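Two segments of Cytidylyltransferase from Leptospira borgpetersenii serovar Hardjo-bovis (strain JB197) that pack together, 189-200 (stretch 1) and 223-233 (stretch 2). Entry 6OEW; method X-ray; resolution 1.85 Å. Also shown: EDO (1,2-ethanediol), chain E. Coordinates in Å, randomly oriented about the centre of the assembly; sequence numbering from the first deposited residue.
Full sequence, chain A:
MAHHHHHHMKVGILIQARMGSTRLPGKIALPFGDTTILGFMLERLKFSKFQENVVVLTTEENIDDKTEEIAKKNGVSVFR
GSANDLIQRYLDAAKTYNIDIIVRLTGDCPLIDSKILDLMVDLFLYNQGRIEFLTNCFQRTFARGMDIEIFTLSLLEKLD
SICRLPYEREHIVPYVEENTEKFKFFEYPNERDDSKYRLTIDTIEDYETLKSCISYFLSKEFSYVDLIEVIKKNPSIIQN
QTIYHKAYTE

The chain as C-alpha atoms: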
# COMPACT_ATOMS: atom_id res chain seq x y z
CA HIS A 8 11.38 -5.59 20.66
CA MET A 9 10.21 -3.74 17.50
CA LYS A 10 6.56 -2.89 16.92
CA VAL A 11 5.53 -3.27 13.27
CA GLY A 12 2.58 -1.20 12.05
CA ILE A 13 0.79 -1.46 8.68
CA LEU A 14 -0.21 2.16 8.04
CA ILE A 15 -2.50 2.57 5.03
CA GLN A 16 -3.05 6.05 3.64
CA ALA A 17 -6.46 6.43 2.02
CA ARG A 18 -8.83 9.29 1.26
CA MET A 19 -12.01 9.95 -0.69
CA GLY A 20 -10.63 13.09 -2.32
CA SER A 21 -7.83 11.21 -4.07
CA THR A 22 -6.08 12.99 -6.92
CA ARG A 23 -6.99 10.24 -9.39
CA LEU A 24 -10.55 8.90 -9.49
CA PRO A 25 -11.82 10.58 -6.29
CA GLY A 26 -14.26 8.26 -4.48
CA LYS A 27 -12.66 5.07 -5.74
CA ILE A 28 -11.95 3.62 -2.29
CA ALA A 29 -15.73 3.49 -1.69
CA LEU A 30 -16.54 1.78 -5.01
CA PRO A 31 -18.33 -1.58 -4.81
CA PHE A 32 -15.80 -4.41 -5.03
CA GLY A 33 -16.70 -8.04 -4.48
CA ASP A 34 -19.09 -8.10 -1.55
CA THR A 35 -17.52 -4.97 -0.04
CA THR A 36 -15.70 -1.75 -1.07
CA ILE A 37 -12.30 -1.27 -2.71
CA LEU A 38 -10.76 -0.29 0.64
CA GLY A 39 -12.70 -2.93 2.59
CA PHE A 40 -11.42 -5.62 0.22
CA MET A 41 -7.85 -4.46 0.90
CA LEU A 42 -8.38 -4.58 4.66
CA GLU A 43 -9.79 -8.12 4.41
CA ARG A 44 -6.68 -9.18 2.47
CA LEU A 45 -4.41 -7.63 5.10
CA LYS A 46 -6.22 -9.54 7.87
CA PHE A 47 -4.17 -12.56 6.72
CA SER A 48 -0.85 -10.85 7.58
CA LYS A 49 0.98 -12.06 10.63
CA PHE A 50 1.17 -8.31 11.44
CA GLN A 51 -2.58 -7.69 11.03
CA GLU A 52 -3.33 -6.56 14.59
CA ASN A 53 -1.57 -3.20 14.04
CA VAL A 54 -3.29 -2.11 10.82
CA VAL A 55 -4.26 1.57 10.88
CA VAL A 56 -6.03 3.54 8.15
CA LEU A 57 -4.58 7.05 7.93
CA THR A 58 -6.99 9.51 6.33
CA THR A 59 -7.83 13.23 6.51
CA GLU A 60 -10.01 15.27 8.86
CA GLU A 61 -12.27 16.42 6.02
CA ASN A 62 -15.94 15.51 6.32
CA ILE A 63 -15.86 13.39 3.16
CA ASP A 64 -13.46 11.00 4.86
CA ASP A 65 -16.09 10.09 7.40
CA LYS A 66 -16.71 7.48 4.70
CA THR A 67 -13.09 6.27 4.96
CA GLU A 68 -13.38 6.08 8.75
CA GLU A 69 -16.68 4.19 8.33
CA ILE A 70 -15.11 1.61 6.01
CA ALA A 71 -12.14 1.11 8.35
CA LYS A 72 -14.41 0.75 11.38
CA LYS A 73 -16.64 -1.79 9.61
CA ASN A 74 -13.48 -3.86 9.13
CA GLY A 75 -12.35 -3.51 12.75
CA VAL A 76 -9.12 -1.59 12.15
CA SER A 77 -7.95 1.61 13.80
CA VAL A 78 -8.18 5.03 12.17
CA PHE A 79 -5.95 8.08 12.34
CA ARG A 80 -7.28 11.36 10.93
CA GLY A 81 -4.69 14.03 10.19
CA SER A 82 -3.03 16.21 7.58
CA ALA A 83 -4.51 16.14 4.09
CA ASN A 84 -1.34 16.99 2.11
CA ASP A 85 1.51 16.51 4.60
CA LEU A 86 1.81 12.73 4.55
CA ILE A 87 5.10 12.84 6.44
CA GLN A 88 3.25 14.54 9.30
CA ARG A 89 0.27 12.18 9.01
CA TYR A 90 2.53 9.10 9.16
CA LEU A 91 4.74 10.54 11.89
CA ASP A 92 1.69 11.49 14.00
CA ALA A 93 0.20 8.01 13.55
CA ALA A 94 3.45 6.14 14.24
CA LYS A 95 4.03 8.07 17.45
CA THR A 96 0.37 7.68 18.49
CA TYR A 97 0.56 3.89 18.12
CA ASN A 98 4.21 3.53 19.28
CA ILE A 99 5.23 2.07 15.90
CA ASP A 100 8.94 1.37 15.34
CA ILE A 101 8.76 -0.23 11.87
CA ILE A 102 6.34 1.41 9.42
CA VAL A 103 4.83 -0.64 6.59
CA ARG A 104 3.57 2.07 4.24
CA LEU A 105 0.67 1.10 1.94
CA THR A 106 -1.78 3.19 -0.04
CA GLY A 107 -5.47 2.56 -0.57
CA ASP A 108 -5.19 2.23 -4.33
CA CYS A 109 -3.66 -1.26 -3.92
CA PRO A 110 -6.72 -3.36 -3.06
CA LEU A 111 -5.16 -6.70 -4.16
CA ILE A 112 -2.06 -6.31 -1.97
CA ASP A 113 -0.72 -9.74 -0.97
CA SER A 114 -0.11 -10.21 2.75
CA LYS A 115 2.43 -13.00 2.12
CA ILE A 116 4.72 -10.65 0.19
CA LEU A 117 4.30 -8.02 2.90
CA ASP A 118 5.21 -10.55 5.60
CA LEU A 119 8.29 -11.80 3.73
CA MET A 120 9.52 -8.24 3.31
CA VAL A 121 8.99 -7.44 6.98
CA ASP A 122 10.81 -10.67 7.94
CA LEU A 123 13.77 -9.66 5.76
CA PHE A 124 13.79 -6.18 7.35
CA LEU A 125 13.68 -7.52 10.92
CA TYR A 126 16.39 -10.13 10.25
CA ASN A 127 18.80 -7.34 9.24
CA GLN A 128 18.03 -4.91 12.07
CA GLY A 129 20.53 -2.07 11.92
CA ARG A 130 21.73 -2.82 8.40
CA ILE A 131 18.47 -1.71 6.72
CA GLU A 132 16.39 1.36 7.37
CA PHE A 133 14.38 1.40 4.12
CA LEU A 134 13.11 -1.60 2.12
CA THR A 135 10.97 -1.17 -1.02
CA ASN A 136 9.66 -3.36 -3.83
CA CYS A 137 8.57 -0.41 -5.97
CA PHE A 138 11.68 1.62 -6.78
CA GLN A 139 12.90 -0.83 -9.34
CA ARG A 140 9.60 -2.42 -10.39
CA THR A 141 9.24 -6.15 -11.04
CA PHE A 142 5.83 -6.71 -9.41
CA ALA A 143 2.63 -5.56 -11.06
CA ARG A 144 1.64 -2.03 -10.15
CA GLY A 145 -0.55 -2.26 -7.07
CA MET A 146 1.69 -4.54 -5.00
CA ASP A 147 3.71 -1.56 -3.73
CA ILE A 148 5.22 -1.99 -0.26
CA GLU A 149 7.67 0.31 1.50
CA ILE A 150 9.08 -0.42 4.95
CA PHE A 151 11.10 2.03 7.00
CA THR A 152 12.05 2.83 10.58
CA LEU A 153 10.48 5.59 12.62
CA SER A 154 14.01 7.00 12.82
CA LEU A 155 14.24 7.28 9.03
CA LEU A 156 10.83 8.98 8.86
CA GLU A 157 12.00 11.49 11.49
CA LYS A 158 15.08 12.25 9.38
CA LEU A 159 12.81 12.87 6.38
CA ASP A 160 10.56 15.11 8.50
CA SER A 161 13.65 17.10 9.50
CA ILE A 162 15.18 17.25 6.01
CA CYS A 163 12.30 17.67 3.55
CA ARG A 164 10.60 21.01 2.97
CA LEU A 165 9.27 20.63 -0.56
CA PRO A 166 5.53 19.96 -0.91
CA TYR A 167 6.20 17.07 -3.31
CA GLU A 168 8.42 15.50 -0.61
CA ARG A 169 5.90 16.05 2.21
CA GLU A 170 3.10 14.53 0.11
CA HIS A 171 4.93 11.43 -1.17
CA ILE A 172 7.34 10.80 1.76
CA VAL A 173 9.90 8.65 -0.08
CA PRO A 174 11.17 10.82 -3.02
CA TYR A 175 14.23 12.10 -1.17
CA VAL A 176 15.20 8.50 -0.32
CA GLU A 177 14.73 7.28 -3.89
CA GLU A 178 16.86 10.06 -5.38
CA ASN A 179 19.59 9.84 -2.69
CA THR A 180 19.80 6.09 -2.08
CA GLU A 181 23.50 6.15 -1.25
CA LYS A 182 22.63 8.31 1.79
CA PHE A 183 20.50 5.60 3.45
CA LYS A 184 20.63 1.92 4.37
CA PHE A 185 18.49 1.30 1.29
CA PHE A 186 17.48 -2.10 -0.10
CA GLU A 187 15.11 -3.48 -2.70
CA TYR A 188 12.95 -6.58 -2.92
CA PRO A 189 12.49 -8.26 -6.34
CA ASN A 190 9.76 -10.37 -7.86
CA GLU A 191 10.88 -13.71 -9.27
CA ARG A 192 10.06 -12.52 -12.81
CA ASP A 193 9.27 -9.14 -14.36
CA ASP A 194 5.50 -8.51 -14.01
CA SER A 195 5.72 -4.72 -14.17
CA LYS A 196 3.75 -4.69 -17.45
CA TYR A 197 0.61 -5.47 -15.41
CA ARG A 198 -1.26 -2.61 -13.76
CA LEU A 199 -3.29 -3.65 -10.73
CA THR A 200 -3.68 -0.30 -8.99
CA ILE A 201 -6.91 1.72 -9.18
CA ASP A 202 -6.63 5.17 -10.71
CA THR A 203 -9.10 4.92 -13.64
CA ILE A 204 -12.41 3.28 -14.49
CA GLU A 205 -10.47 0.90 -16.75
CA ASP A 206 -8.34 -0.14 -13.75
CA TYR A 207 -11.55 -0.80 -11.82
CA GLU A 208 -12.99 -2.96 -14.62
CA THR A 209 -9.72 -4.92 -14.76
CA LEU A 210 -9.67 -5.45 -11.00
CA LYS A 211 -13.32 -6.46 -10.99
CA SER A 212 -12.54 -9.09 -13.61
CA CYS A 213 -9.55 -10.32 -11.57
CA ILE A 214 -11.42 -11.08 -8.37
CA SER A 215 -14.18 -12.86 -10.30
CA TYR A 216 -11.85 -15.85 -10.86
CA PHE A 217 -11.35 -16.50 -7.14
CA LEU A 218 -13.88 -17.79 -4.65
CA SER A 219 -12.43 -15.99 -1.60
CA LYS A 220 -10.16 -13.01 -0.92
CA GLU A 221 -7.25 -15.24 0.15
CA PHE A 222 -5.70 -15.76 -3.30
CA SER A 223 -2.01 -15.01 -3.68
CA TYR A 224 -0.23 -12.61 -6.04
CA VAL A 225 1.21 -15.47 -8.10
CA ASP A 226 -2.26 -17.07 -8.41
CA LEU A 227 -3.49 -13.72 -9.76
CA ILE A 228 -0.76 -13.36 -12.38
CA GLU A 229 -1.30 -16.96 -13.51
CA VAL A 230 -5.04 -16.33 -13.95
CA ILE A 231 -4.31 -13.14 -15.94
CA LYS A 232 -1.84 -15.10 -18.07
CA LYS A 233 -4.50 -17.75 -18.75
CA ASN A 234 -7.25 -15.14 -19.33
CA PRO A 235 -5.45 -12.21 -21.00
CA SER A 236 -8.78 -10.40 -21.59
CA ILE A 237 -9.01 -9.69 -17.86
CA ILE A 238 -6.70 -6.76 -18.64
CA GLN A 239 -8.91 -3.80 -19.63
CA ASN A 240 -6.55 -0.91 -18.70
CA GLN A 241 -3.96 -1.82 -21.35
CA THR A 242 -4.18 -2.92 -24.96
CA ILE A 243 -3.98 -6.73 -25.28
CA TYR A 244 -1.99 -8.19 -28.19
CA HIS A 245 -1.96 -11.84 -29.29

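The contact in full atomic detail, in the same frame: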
# COMPACT_ATOMS: atom_id res chain seq x y z
N PRO A 189 12.97 -7.91 -5.00
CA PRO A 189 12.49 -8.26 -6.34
C PRO A 189 11.36 -9.29 -6.34
O PRO A 189 11.19 -10.09 -5.43
CB PRO A 189 13.74 -8.86 -7.00
CG PRO A 189 14.42 -9.59 -5.84
CD PRO A 189 14.17 -8.69 -4.62
N ASN A 190 10.60 -9.26 -7.44
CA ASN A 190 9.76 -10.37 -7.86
C ASN A 190 10.63 -11.43 -8.54
O ASN A 190 11.75 -11.17 -8.98
CB ASN A 190 8.68 -9.84 -8.81
CG ASN A 190 7.56 -10.85 -9.08
OD1 ASN A 190 7.41 -11.87 -8.39
ND2 ASN A 190 6.77 -10.55 -10.11
N GLU A 191 10.09 -12.64 -8.65
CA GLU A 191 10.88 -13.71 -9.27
C GLU A 191 10.99 -13.53 -10.78
O GLU A 191 11.91 -14.06 -11.40
CB GLU A 191 10.27 -15.06 -8.95
CG GLU A 191 8.78 -15.07 -9.21
CD GLU A 191 8.14 -16.38 -8.85
OE1 GLU A 191 8.89 -17.38 -8.74
OE2 GLU A 191 6.91 -16.41 -8.65
N ARG A 192 10.03 -12.83 -11.39
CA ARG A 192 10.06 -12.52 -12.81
C ARG A 192 9.59 -11.08 -12.94
O ARG A 192 9.21 -10.44 -11.96
CB ARG A 192 9.18 -13.47 -13.62
CG ARG A 192 7.70 -13.39 -13.26
CD ARG A 192 6.90 -14.50 -13.94
NE ARG A 192 5.55 -14.60 -13.39
CZ ARG A 192 4.68 -15.57 -13.69
NH1 ARG A 192 5.02 -16.53 -14.55
NH2 ARG A 192 3.48 -15.59 -13.13
N ASP A 193 9.63 -10.55 -14.16
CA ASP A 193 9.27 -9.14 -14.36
C ASP A 193 7.79 -9.06 -14.76
O ASP A 193 7.43 -9.33 -15.91
CB ASP A 193 10.19 -8.49 -15.38
CG ASP A 193 9.95 -6.98 -15.51
OD1 ASP A 193 9.01 -6.47 -14.86
OD2 ASP A 193 10.69 -6.31 -16.25
N ASP A 194 6.94 -8.69 -13.80
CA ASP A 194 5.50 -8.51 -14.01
C ASP A 194 5.10 -7.05 -14.09
O ASP A 194 3.90 -6.75 -14.00
CB ASP A 194 4.69 -9.15 -12.88
CG ASP A 194 4.82 -10.66 -12.81
OD1 ASP A 194 5.18 -11.31 -13.81
OD2 ASP A 194 4.52 -11.19 -11.73
N SER A 195 6.05 -6.14 -14.24
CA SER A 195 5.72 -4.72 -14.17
C SER A 195 4.77 -4.28 -15.29
O SER A 195 4.15 -3.21 -15.17
CB SER A 195 6.99 -3.89 -14.25
OG SER A 195 7.71 -4.25 -15.41
N LYS A 196 4.66 -5.07 -16.37
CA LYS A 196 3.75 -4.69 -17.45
C LYS A 196 2.29 -4.76 -17.04
O LYS A 196 1.42 -4.25 -17.76
CB LYS A 196 3.96 -5.57 -18.68
CG LYS A 196 3.66 -7.05 -18.43
CD LYS A 196 4.05 -7.94 -19.62
CE LYS A 196 3.93 -9.41 -19.24
NZ LYS A 196 4.24 -10.32 -20.38
N TYR A 197 1.98 -5.38 -15.90
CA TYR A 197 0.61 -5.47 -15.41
C TYR A 197 0.32 -4.33 -14.45
O TYR A 197 1.13 -4.01 -13.57
CB TYR A 197 0.36 -6.82 -14.74
CG TYR A 197 0.50 -7.99 -15.69
CD1 TYR A 197 -0.43 -8.20 -16.71
CD2 TYR A 197 1.56 -8.87 -15.57
CE1 TYR A 197 -0.29 -9.28 -17.58
CE2 TYR A 197 1.71 -9.94 -16.43
CZ TYR A 197 0.78 -10.15 -17.43
OH TYR A 197 0.93 -11.22 -18.29
N ARG A 198 -0.85 -3.73 -14.60
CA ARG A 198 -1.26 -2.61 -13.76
C ARG A 198 -2.45 -3.05 -12.93
O ARG A 198 -3.54 -3.27 -13.46
CB ARG A 198 -1.61 -1.40 -14.61
CG ARG A 198 -2.13 -0.24 -13.77
CD ARG A 198 -2.49 0.96 -14.66
NE ARG A 198 -1.28 1.62 -15.15
CZ ARG A 198 -0.62 2.57 -14.48
NH1 ARG A 198 -1.04 2.97 -13.27
NH2 ARG A 198 0.47 3.11 -15.01
N LEU A 199 -2.25 -3.17 -11.62
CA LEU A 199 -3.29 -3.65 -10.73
C LEU A 199 -3.57 -2.64 -9.62
O LEU A 199 -4.06 -3.00 -8.55
CB LEU A 199 -2.91 -5.03 -10.17
CG LEU A 199 -2.77 -6.08 -11.29
CD1 LEU A 199 -2.23 -7.41 -10.77
CD2 LEU A 199 -4.10 -6.29 -12.00
N THR A 200 -3.28 -1.38 -9.87
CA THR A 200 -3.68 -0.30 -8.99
C THR A 200 -4.95 0.33 -9.56
O THR A 200 -5.34 0.05 -10.70
CB THR A 200 -2.53 0.71 -8.85
OG1 THR A 200 -2.91 1.76 -7.95
CG2 THR A 200 -2.15 1.25 -10.20
N SER A 223 -3.32 -15.64 -3.72
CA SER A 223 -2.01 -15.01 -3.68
C SER A 223 -1.75 -14.18 -4.94
O SER A 223 -2.47 -14.27 -5.93
CB SER A 223 -0.91 -16.06 -3.51
OG SER A 223 -0.71 -16.73 -4.74
N TYR A 224 -0.69 -13.37 -4.87
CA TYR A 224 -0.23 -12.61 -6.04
C TYR A 224 0.08 -13.53 -7.21
O TYR A 224 -0.39 -13.29 -8.33
CB TYR A 224 1.01 -11.78 -5.68
CG TYR A 224 1.67 -11.12 -6.88
CD1 TYR A 224 1.07 -10.04 -7.53
CD2 TYR A 224 2.89 -11.60 -7.37
CE1 TYR A 224 1.67 -9.44 -8.62
CE2 TYR A 224 3.50 -11.00 -8.46
CZ TYR A 224 2.88 -9.93 -9.08
OH TYR A 224 3.46 -9.33 -10.16
N VAL A 225 0.85 -14.59 -6.98
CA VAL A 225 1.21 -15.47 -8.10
C VAL A 225 -0.04 -16.13 -8.70
O VAL A 225 -0.15 -16.26 -9.93
CB VAL A 225 2.28 -16.49 -7.68
CG1 VAL A 225 1.89 -17.18 -6.39
CG2 VAL A 225 2.53 -17.49 -8.80
N ASP A 226 -1.00 -16.54 -7.86
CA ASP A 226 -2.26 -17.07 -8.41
C ASP A 226 -2.90 -16.08 -9.37
O ASP A 226 -3.42 -16.45 -10.42
CB ASP A 226 -3.27 -17.38 -7.30
CG ASP A 226 -2.77 -18.39 -6.31
OD1 ASP A 226 -3.23 -18.34 -5.14
OD2 ASP A 226 -1.91 -19.21 -6.68
N LEU A 227 -2.85 -14.80 -9.00
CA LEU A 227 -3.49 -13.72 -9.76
C LEU A 227 -2.81 -13.53 -11.11
O LEU A 227 -3.48 -13.38 -12.14
CB LEU A 227 -3.44 -12.44 -8.93
CG LEU A 227 -3.97 -11.14 -9.54
CD1 LEU A 227 -5.45 -11.27 -9.85
CD2 LEU A 227 -3.71 -9.95 -8.61
N ILE A 228 -1.48 -13.49 -11.12
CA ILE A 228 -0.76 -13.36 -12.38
C ILE A 228 -1.00 -14.57 -13.27
O ILE A 228 -1.14 -14.44 -14.50
CB ILE A 228 0.74 -13.14 -12.13
CG1 ILE A 228 0.95 -11.94 -11.19
CG2 ILE A 228 1.48 -12.94 -13.45
CD1 ILE A 228 0.33 -10.65 -11.69
N GLU A 229 -1.07 -15.77 -12.69
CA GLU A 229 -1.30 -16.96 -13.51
C GLU A 229 -2.70 -16.94 -14.13
O GLU A 229 -2.87 -17.35 -15.28
CB GLU A 229 -1.09 -18.23 -12.69
CG GLU A 229 0.37 -18.54 -12.41
CD GLU A 229 1.20 -18.66 -13.69
OE1 GLU A 229 0.68 -19.15 -14.71
OE2 GLU A 229 2.39 -18.25 -13.66
N VAL A 230 -3.69 -16.44 -13.40
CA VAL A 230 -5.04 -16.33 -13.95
C VAL A 230 -5.09 -15.29 -15.07
O VAL A 230 -5.74 -15.50 -16.10
CB VAL A 230 -6.05 -16.03 -12.83
CG1 VAL A 230 -7.30 -15.38 -13.39
CG2 VAL A 230 -6.42 -17.30 -12.10
N ILE A 231 -4.41 -14.15 -14.88
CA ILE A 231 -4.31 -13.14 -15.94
C ILE A 231 -3.59 -13.71 -17.16
O ILE A 231 -4.00 -13.47 -18.31
CB ILE A 231 -3.59 -11.88 -15.41
CG1 ILE A 231 -4.44 -11.15 -14.35
CG2 ILE A 231 -3.24 -10.94 -16.56
CD1 ILE A 231 -3.67 -10.10 -13.53
N LYS A 232 -2.53 -14.50 -16.94
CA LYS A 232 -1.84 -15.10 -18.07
C LYS A 232 -2.73 -16.10 -18.81
O LYS A 232 -2.63 -16.21 -20.04
CB LYS A 232 -0.54 -15.76 -17.61
CG LYS A 232 0.53 -14.74 -17.24
CD LYS A 232 1.91 -15.39 -17.03
CE LYS A 232 2.97 -14.36 -16.63
NZ LYS A 232 3.17 -13.27 -17.63
N LYS A 233 -3.60 -16.81 -18.10
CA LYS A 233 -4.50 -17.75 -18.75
C LYS A 233 -5.71 -17.06 -19.38
O LYS A 233 -6.29 -17.59 -20.34
CB LYS A 233 -4.98 -18.82 -17.76
C1 EDO E . 13.16 -10.51 -12.18
O1 EDO E . 13.37 -10.89 -13.54
C2 EDO E . 14.30 -9.61 -11.71
O2 EDO E . 14.63 -9.97 -10.36
O HOH W 1 -1.85 -11.98 -19.83

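This is a mixed contact in which an irregular segment lies against one helix, with a small apolar cluster at Leu199 and Tyr197 and a set of charged and polar pairs around Arg192, Asp194 and Lys232; it buries 589 Å² in all, both sides summed.

The helix runs from Tyr224 to Lys233, as the unbroken series of backbone bonds from Leu227 N to Ser223 O (3.1 Å) through Lys233 N to Glu229 O (3.0 Å) attests. Ser223 caps its start: Ser223 OG accepts from Asp226 N at 3.1 Å, with an N-H...O angle of 169°, and Ser223 N donates to Asp226 OD1 at 3.1 Å. The facing segment has no regular strand or helix, but a type I turn from Asp194 to Tyr197, closed by Tyr197 N to Asp194 O at 3.0 Å, separates two residues whose CA-to-CB bonds both point toward the helix. The CA atoms come no nearer than 8.1 Å, between Asp194 CA and Ile228 CA, so side chains fill the gap.

The apolar evidence is clearest at Leu199. Its CD1 lies 3.6 Å from Leu227 CD2, 4.1 Å from Ile231 CD1 and 4.2 Å from Ile228 CD1, so a single methyl group touches three helix residues spaced within little more than one turn. Tyr197 continues this packing, with CE1 at 3.5 Å from Ile231 CG2 and CE2 at 4.2 Å from Ile228 CG2. Its hydroxyl serves a different purpose: Lys232 NZ donates to Tyr197 OH at 3.1 Å, approaching near the plane of the ring, at its edge. A water also joins the two segments, donating to Ile231 O at 3.0 Å and lying 3.3 Å from Tyr197 OH.

Arg192 makes the salt bridge across the contact. Its NH2 lies 2.9 Å from Glu229 OE2 with an N-H...O angle of 151°, whereas NH1 reaches the same oxygen at 3.3 Å and 135°; the shorter, straighter bond is therefore the one from NH2. Glu229 OE2 sits near the guanidinium plane, as in-plane N-H donors require, while Lys232 CE lies over one face, 3.6 Å from Arg192 CZ. The CA-to-CB bond of Glu229 points away from the other segment, but its chi1 and chi2, both m, bring the carboxylate back within reach. Within its own segment, Arg192 NE forms a second salt bridge, to Asp194 OD1 at 3.3 Å.

Asp194 thus links two polar groups, for its other oxygen, OD2, accepts a weak hydrogen bond from Tyr224 OH at 2.7 Å and another weak one from Asn190 ND2 at 2.8 Å. Asn190 ND2 itself lies 3.5 Å from Tyr224 OH, near the plane of that ring. One pairing is unfavourable on charge alone: Lys196 NZ and Lys232 NZ are 4.2 Å apart.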